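Local coordinates for protein-tyrosine-phosphatase PTP1 (Arabidopsis thaliana, PDB 6KRW), which removes phosphate from phosphotyrosine in proteins, MAP kinases among them, and helps to restrain plant defence responses, at residues A[115-120]-A[156-161]; A[124-129]-A[184-189]. One frame throughout, in Å; residues are numbered along the deposited sequence.

Overall arrangement
Both contacts press helix 117-126 against the same mixed sheet of the tyrosine phosphatase domain, contact 1 near the helix start and contact 2 near its end, with centres about 12 Å apart. Contact 1 is partly buried and meets the edge strand 158-160; it mixes a Met-aromatic pair with the carbon chain of a glutamate. Contact 2 lies at the surface on strand 178-186, two places further into the sheet, and rests on branched aliphatic groups and a CH-pi contact. Lys187 joins the two on the sheet side, its NZ lying 2.9 Å from Glu159 OE2 in a salt bridge and 2.7 Å from Gly161 O, a probable hydrogen bond.

Contact 1: A[115-120]-A[156-161]; sequences HTMEDF and GPREFG
Phe160 and Met117 meet obliquely where strand 158-160 passes the first turn of helix 117-126, with Met117 CB 3.8 Å from Phe160 CD1. The sulfur follows the same ring: Met117 SD is 5.4 Å from the Phe160 ring centroid and 73° off its normal, an oblique Met-aromatic contact. A long, polarisable thioether suits this place, because Met117 SD also comes to 4.1 Å from Arg158 NH2, at the guanidinium edge and near its plane. The next residue, Glu118, contributes its carbon chain, with CG 3.4 Å from Phe160 O. That chain is extended, CG anti to the backbone N (chi1 -174°), and OE2 ends 3.6 Å from Gly161 CA. Gly161 has no side chain to crowd the carboxylate, and its positive phi is one that glycine takes easily. The Arg158 chain is bent at chi2 and chi3, and Phe160 CZ lies 3.5 Å above one face of its guanidinium, toward the rim; NH1 bonds Gln152 O and NH2 bonds Asp149 O, which fixes the group. Further out, Trp121, one turn on from Met117, meets the Phe160 ring. The contact thus sets the start of helix 117-126 against the outermost strand 158-160, beside strand 163-172, its antiparallel neighbour in the sheet.

Contact 2: A[124-129]-A[184-189]; sequences VIQQHC and VNYKET
The last turn of helix 117-126 packs on the end of strand 178-186, a helix-on-sheet contact in which Ile125 meets Val184 and Tyr186. The longer arm of Ile125 touches both residues, its CG2 methyl Tyr186. The CD1 methyl stands over one face of the Tyr186 ring, offset toward the rim, 4.3 Å from the centroid and 21° off the normal: a CH-pi contact. The same methyl reaches Val184 CG2 at 3.9 Å, while Ile125 CG2, anti to the backbone N, lies 3.8 Å from Tyr186 CZ and 3.5 Å from Tyr186 OH. A beta-branched residue suits the spot because the CG1-CD1 arm can meet Val184 and the ring together while CG2 packs on the phenol end. Val184 is buried and offers only methyls, whereas the partly exposed Tyr186 combines an apolar ring with a polar end.

In the tyrosine phosphatase fold, the mixed sheet has helices packed on it, and here Ile163 of the neighbouring strand 163-172 touches Ile125, Val184 and Tyr186 alike. The helix then ends in a Schellman motif: His128 takes a positive phi of 44°, and two bonds run back into the last turn, from Cys129 N to Val124 O and from His128 N to Ile125 O, each 3.1 Å. At the polar rim, Tyr186 OH and Gln126 NE2 both hydrogen-bond Glu122 OE2, one turn earlier in the helix. This shared oxygen helps to keep the phenol end beside Gln126, whose amide is also held by Asn79 and Pro80 and whose CG lies 4.3 Å from Tyr186 OH.

Contact 1: A[115-120]-A[156-161]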
loop_
_atom_site.group_PDB
_atom_site.type_symbol
_atom_site.label_atom_id
_atom_site.label_comp_id
_atom_site.label_asym_id
_atom_site.label_seq_id
_atom_site.Cartn_x
_atom_site.Cartn_y
_atom_site.Cartn_z
ATOM N N HIS A 115 4.682 14.582 14.124
ATOM C CA HIS A 115 3.652 15.652 14.049
ATOM C C HIS A 115 2.551 15.337 13.025
ATOM O O HIS A 115 1.640 16.177 12.929
ATOM C CB HIS A 115 4.319 16.995 13.791
ATOM C CG HIS A 115 5.246 16.987 12.633
ATOM N ND1 HIS A 115 6.448 16.302 12.652
ATOM C CD2 HIS A 115 5.159 17.583 11.429
ATOM C CE1 HIS A 115 7.064 16.492 11.501
ATOM N NE2 HIS A 115 6.290 17.273 10.733
ATOM N N THR A 116 2.567 14.194 12.336
ATOM C CA THR A 116 1.422 13.827 11.447
ATOM C C THR A 116 0.719 12.563 11.930
ATOM O O THR A 116 -0.136 12.028 11.196
ATOM C CB THR A 116 1.829 13.715 9.970
ATOM O OG1 THR A 116 2.657 12.579 9.721
ATOM C CG2 THR A 116 2.553 14.954 9.492
ATOM N N MET A 117 1.046 12.078 13.127
ATOM C CA MET A 117 0.373 10.847 13.601
ATOM C C MET A 117 -1.111 11.080 13.917
ATOM O O MET A 117 -1.913 10.177 13.618
ATOM C CB MET A 117 1.101 10.290 14.823
ATOM C CG MET A 117 2.509 9.882 14.492
ATOM S SD MET A 117 3.376 9.148 15.889
ATOM C CE MET A 117 4.975 8.880 15.133
ATOM N N GLU A 118 -1.487 12.240 14.476
ATOM C CA GLU A 118 -2.934 12.505 14.668
ATOM C C GLU A 118 -3.608 12.578 13.292
ATOM O O GLU A 118 -4.689 11.995 13.131
ATOM C CB GLU A 118 -3.194 13.787 15.461
ATOM C CG GLU A 118 -4.664 13.976 15.777
ATOM C CD GLU A 118 -4.998 15.212 16.587
ATOM O OE1 GLU A 118 -6.203 15.508 16.739
ATOM O OE2 GLU A 118 -4.058 15.896 17.041
ATOM N N ASP A 119 -2.967 13.236 12.337
ATOM C CA ASP A 119 -3.492 13.309 10.944
ATOM C C ASP A 119 -3.712 11.902 10.382
ATOM O O ASP A 119 -4.777 11.619 9.781
ATOM C CB ASP A 119 -2.538 14.089 10.038
ATOM C CG ASP A 119 -2.431 15.574 10.366
ATOM O OD1 ASP A 119 -3.335 16.101 11.081
ATOM O OD2 ASP A 119 -1.433 16.187 9.933
ATOM N N PHE A 120 -2.728 11.029 10.576
ATOM C CA PHE A 120 -2.831 9.640 10.082
ATOM C C PHE A 120 -4.032 8.929 10.701
ATOM O O PHE A 120 -4.824 8.305 9.969
ATOM C CB PHE A 120 -1.534 8.883 10.355
ATOM C CG PHE A 120 -1.601 7.432 9.970
ATOM C CD1 PHE A 120 -1.335 7.028 8.667
ATOM C CD2 PHE A 120 -1.930 6.469 10.921
ATOM C CE1 PHE A 120 -1.415 5.689 8.323
ATOM C CE2 PHE A 120 -2.019 5.134 10.563
ATOM C CZ PHE A 120 -1.733 4.733 9.279
ATOM N N GLY A 156 1.384 2.225 27.729
ATOM C CA GLY A 156 -0.033 2.410 28.083
ATOM C C GLY A 156 -0.785 2.919 26.859
ATOM O O GLY A 156 -0.187 3.100 25.802
ATOM N N PRO A 157 -2.106 3.164 26.957
ATOM C CA PRO A 157 -2.882 3.603 25.798
ATOM C C PRO A 157 -2.257 4.830 25.122
ATOM O O PRO A 157 -1.847 5.758 25.787
ATOM C CB PRO A 157 -4.257 3.935 26.388
ATOM C CG PRO A 157 -4.336 3.079 27.636
ATOM C CD PRO A 157 -2.921 3.040 28.174
ATOM N N ARG A 158 -2.169 4.793 23.800
ATOM C CA ARG A 158 -1.610 5.912 23.006
ATOM C C ARG A 158 -2.701 6.957 22.795
ATOM O O ARG A 158 -3.887 6.592 22.578
ATOM C CB ARG A 158 -1.084 5.412 21.661
ATOM C CG ARG A 158 0.138 4.510 21.761
ATOM C CD ARG A 158 1.368 5.267 22.221
ATOM N NE ARG A 158 1.795 6.288 21.278
ATOM C CZ ARG A 158 2.525 6.058 20.189
ATOM N NH1 ARG A 158 2.912 4.831 19.883
ATOM N NH2 ARG A 158 2.870 7.063 19.399
ATOM N N GLU A 159 -2.311 8.224 22.834
ATOM C CA GLU A 159 -3.252 9.330 22.536
ATOM C C GLU A 159 -2.692 10.203 21.420
ATOM O O GLU A 159 -1.473 10.463 21.390
ATOM C CB GLU A 159 -3.504 10.165 23.786
ATOM C CG GLU A 159 -4.321 9.438 24.823
ATOM C CD GLU A 159 -4.986 10.396 25.786
ATOM O OE1 GLU A 159 -6.018 10.019 26.372
ATOM O OE2 GLU A 159 -4.480 11.535 25.907
ATOM N N PHE A 160 -3.588 10.643 20.543
ATOM C CA PHE A 160 -3.220 11.556 19.437
ATOM C C PHE A 160 -4.284 12.637 19.380
ATOM O O PHE A 160 -5.315 12.421 18.737
ATOM C CB PHE A 160 -3.121 10.805 18.111
ATOM C CG PHE A 160 -2.246 9.582 18.171
ATOM C CD1 PHE A 160 -0.873 9.676 17.980
ATOM C CD2 PHE A 160 -2.801 8.338 18.427
ATOM C CE1 PHE A 160 -0.068 8.541 18.045
ATOM C CE2 PHE A 160 -2.000 7.203 18.472
ATOM C CZ PHE A 160 -0.637 7.309 18.274
ATOM N N GLY A 161 -4.053 13.730 20.097
ATOM C CA GLY A 161 -5.072 14.774 20.295
ATOM C C GLY A 161 -6.365 14.159 20.793
ATOM O O GLY A 161 -6.370 13.594 21.919
#

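Contact 2: A[124-129]-A[184-189]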
loop_
_atom_site.group_PDB
_atom_site.type_symbol
_atom_site.label_atom_id
_atom_site.label_comp_id
_atom_site.label_asym_id
_atom_site.label_seq_id
_atom_site.Cartn_x
_atom_site.Cartn_y
_atom_site.Cartn_z
ATOM N N VAL A 124 -7.499 7.388 9.110
ATOM C CA VAL A 124 -7.958 5.980 9.295
ATOM C C VAL A 124 -9.431 5.982 9.712
ATOM O O VAL A 124 -10.218 5.188 9.168
ATOM C CB VAL A 124 -7.091 5.263 10.345
ATOM C CG1 VAL A 124 -7.691 3.928 10.729
ATOM C CG2 VAL A 124 -5.661 5.113 9.871
ATOM N N ILE A 125 -9.783 6.819 10.681
ATOM C CA ILE A 125 -11.186 6.857 11.175
ATOM C C ILE A 125 -12.099 7.402 10.077
ATOM O O ILE A 125 -13.137 6.772 9.798
ATOM C CB ILE A 125 -11.271 7.681 12.466
ATOM C CG1 ILE A 125 -10.453 7.011 13.574
ATOM C CG2 ILE A 125 -12.725 7.891 12.865
ATOM C CD1 ILE A 125 -10.322 7.862 14.824
ATOM N N GLN A 126 -11.737 8.538 9.474
ATOM C CA GLN A 126 -12.626 9.209 8.494
ATOM C C GLN A 126 -12.859 8.313 7.277
ATOM O O GLN A 126 -13.978 8.316 6.754
ATOM C CB GLN A 126 -12.018 10.541 8.072
ATOM C CG GLN A 126 -12.073 11.615 9.158
ATOM C CD GLN A 126 -11.668 12.973 8.642
ATOM O OE1 GLN A 126 -11.384 13.138 7.450
ATOM N NE2 GLN A 126 -11.640 13.947 9.540
ATOM N N GLN A 127 -11.848 7.554 6.858
ATOM C CA GLN A 127 -11.947 6.670 5.667
ATOM C C GLN A 127 -12.349 5.244 6.075
ATOM O O GLN A 127 -12.510 4.402 5.198
ATOM C CB GLN A 127 -10.612 6.680 4.936
ATOM C CG GLN A 127 -10.193 8.050 4.401
ATOM C CD GLN A 127 -11.213 8.649 3.472
ATOM O OE1 GLN A 127 -11.902 7.924 2.755
ATOM N NE2 GLN A 127 -11.311 9.978 3.499
ATOM N N HIS A 128 -12.535 4.991 7.369
ATOM C CA HIS A 128 -12.879 3.650 7.946
ATOM C C HIS A 128 -12.025 2.544 7.305
ATOM O O HIS A 128 -12.564 1.524 6.823
ATOM C CB HIS A 128 -14.389 3.375 7.876
ATOM C CG HIS A 128 -15.021 3.502 6.533
ATOM N ND1 HIS A 128 -14.967 2.491 5.603
ATOM C CD2 HIS A 128 -15.663 4.531 5.936
ATOM C CE1 HIS A 128 -15.555 2.889 4.482
ATOM N NE2 HIS A 128 -16.016 4.121 4.674
ATOM N N CYS A 129 -10.711 2.737 7.321
ATOM C CA CYS A 129 -9.759 1.771 6.716
ATOM C C CYS A 129 -9.682 0.535 7.596
ATOM O O CYS A 129 -9.363 0.677 8.756
ATOM C CB CYS A 129 -8.368 2.368 6.596
ATOM S SG CYS A 129 -8.345 3.838 5.536
ATOM N N VAL A 184 -9.195 1.939 17.719
ATOM C CA VAL A 184 -9.017 3.408 17.654
ATOM C C VAL A 184 -10.387 4.060 17.825
ATOM O O VAL A 184 -11.390 3.515 17.334
ATOM C CB VAL A 184 -8.321 3.804 16.337
ATOM C CG1 VAL A 184 -9.209 3.568 15.124
ATOM C CG2 VAL A 184 -7.850 5.243 16.380
ATOM N N ASN A 185 -10.422 5.193 18.512
ATOM C CA ASN A 185 -11.687 5.954 18.642
ATOM C C ASN A 185 -11.384 7.366 19.132
ATOM O O ASN A 185 -10.262 7.623 19.611
ATOM C CB ASN A 185 -12.680 5.250 19.570
ATOM C CG ASN A 185 -12.178 5.129 20.993
ATOM O OD1 ASN A 185 -11.284 4.333 21.280
ATOM N ND2 ASN A 185 -12.760 5.907 21.892
ATOM N N TYR A 186 -12.371 8.247 19.007
ATOM C CA TYR A 186 -12.343 9.569 19.674
ATOM C C TYR A 186 -12.688 9.389 21.152
ATOM O O TYR A 186 -13.350 8.404 21.530
ATOM C CB TYR A 186 -13.330 10.533 19.024
ATOM C CG TYR A 186 -13.122 10.737 17.547
ATOM C CD1 TYR A 186 -11.961 11.317 17.058
ATOM C CD2 TYR A 186 -14.099 10.369 16.636
ATOM C CE1 TYR A 186 -11.773 11.508 15.700
ATOM C CE2 TYR A 186 -13.930 10.564 15.275
ATOM C CZ TYR A 186 -12.762 11.133 14.806
ATOM O OH TYR A 186 -12.595 11.317 13.462
ATOM N N LYS A 187 -12.296 10.355 21.971
ATOM C CA LYS A 187 -12.528 10.267 23.434
ATOM C C LYS A 187 -13.999 10.536 23.767
ATOM O O LYS A 187 -14.421 10.109 24.849
ATOM C CB LYS A 187 -11.572 11.198 24.170
ATOM C CG LYS A 187 -10.121 10.775 24.029
ATOM C CD LYS A 187 -9.137 11.800 24.520
ATOM C CE LYS A 187 -7.735 11.505 24.040
ATOM N NZ LYS A 187 -6.789 12.580 24.419
ATOM N N GLU A 188 -14.754 11.190 22.883
ATOM C CA GLU A 188 -16.223 11.312 23.097
ATOM C C GLU A 188 -16.877 10.010 22.621
ATOM O O GLU A 188 -16.988 9.802 21.394
ATOM C CB GLU A 188 -16.805 12.562 22.431
ATOM C CG GLU A 188 -16.663 12.636 20.915
ATOM C CD GLU A 188 -15.423 13.359 20.418
ATOM O OE1 GLU A 188 -14.462 13.486 21.214
ATOM O OE2 GLU A 188 -15.417 13.785 19.230
ATOM N N THR A 189 -17.275 9.157 23.558
ATOM C CA THR A 189 -17.679 7.764 23.242
ATOM C C THR A 189 -19.117 7.752 22.726
ATOM O O THR A 189 -19.997 7.200 23.412
ATOM C CB THR A 189 -17.449 6.855 24.451
ATOM O OG1 THR A 189 -18.363 7.209 25.490
ATOM C CG2 THR A 189 -16.029 6.956 24.960
#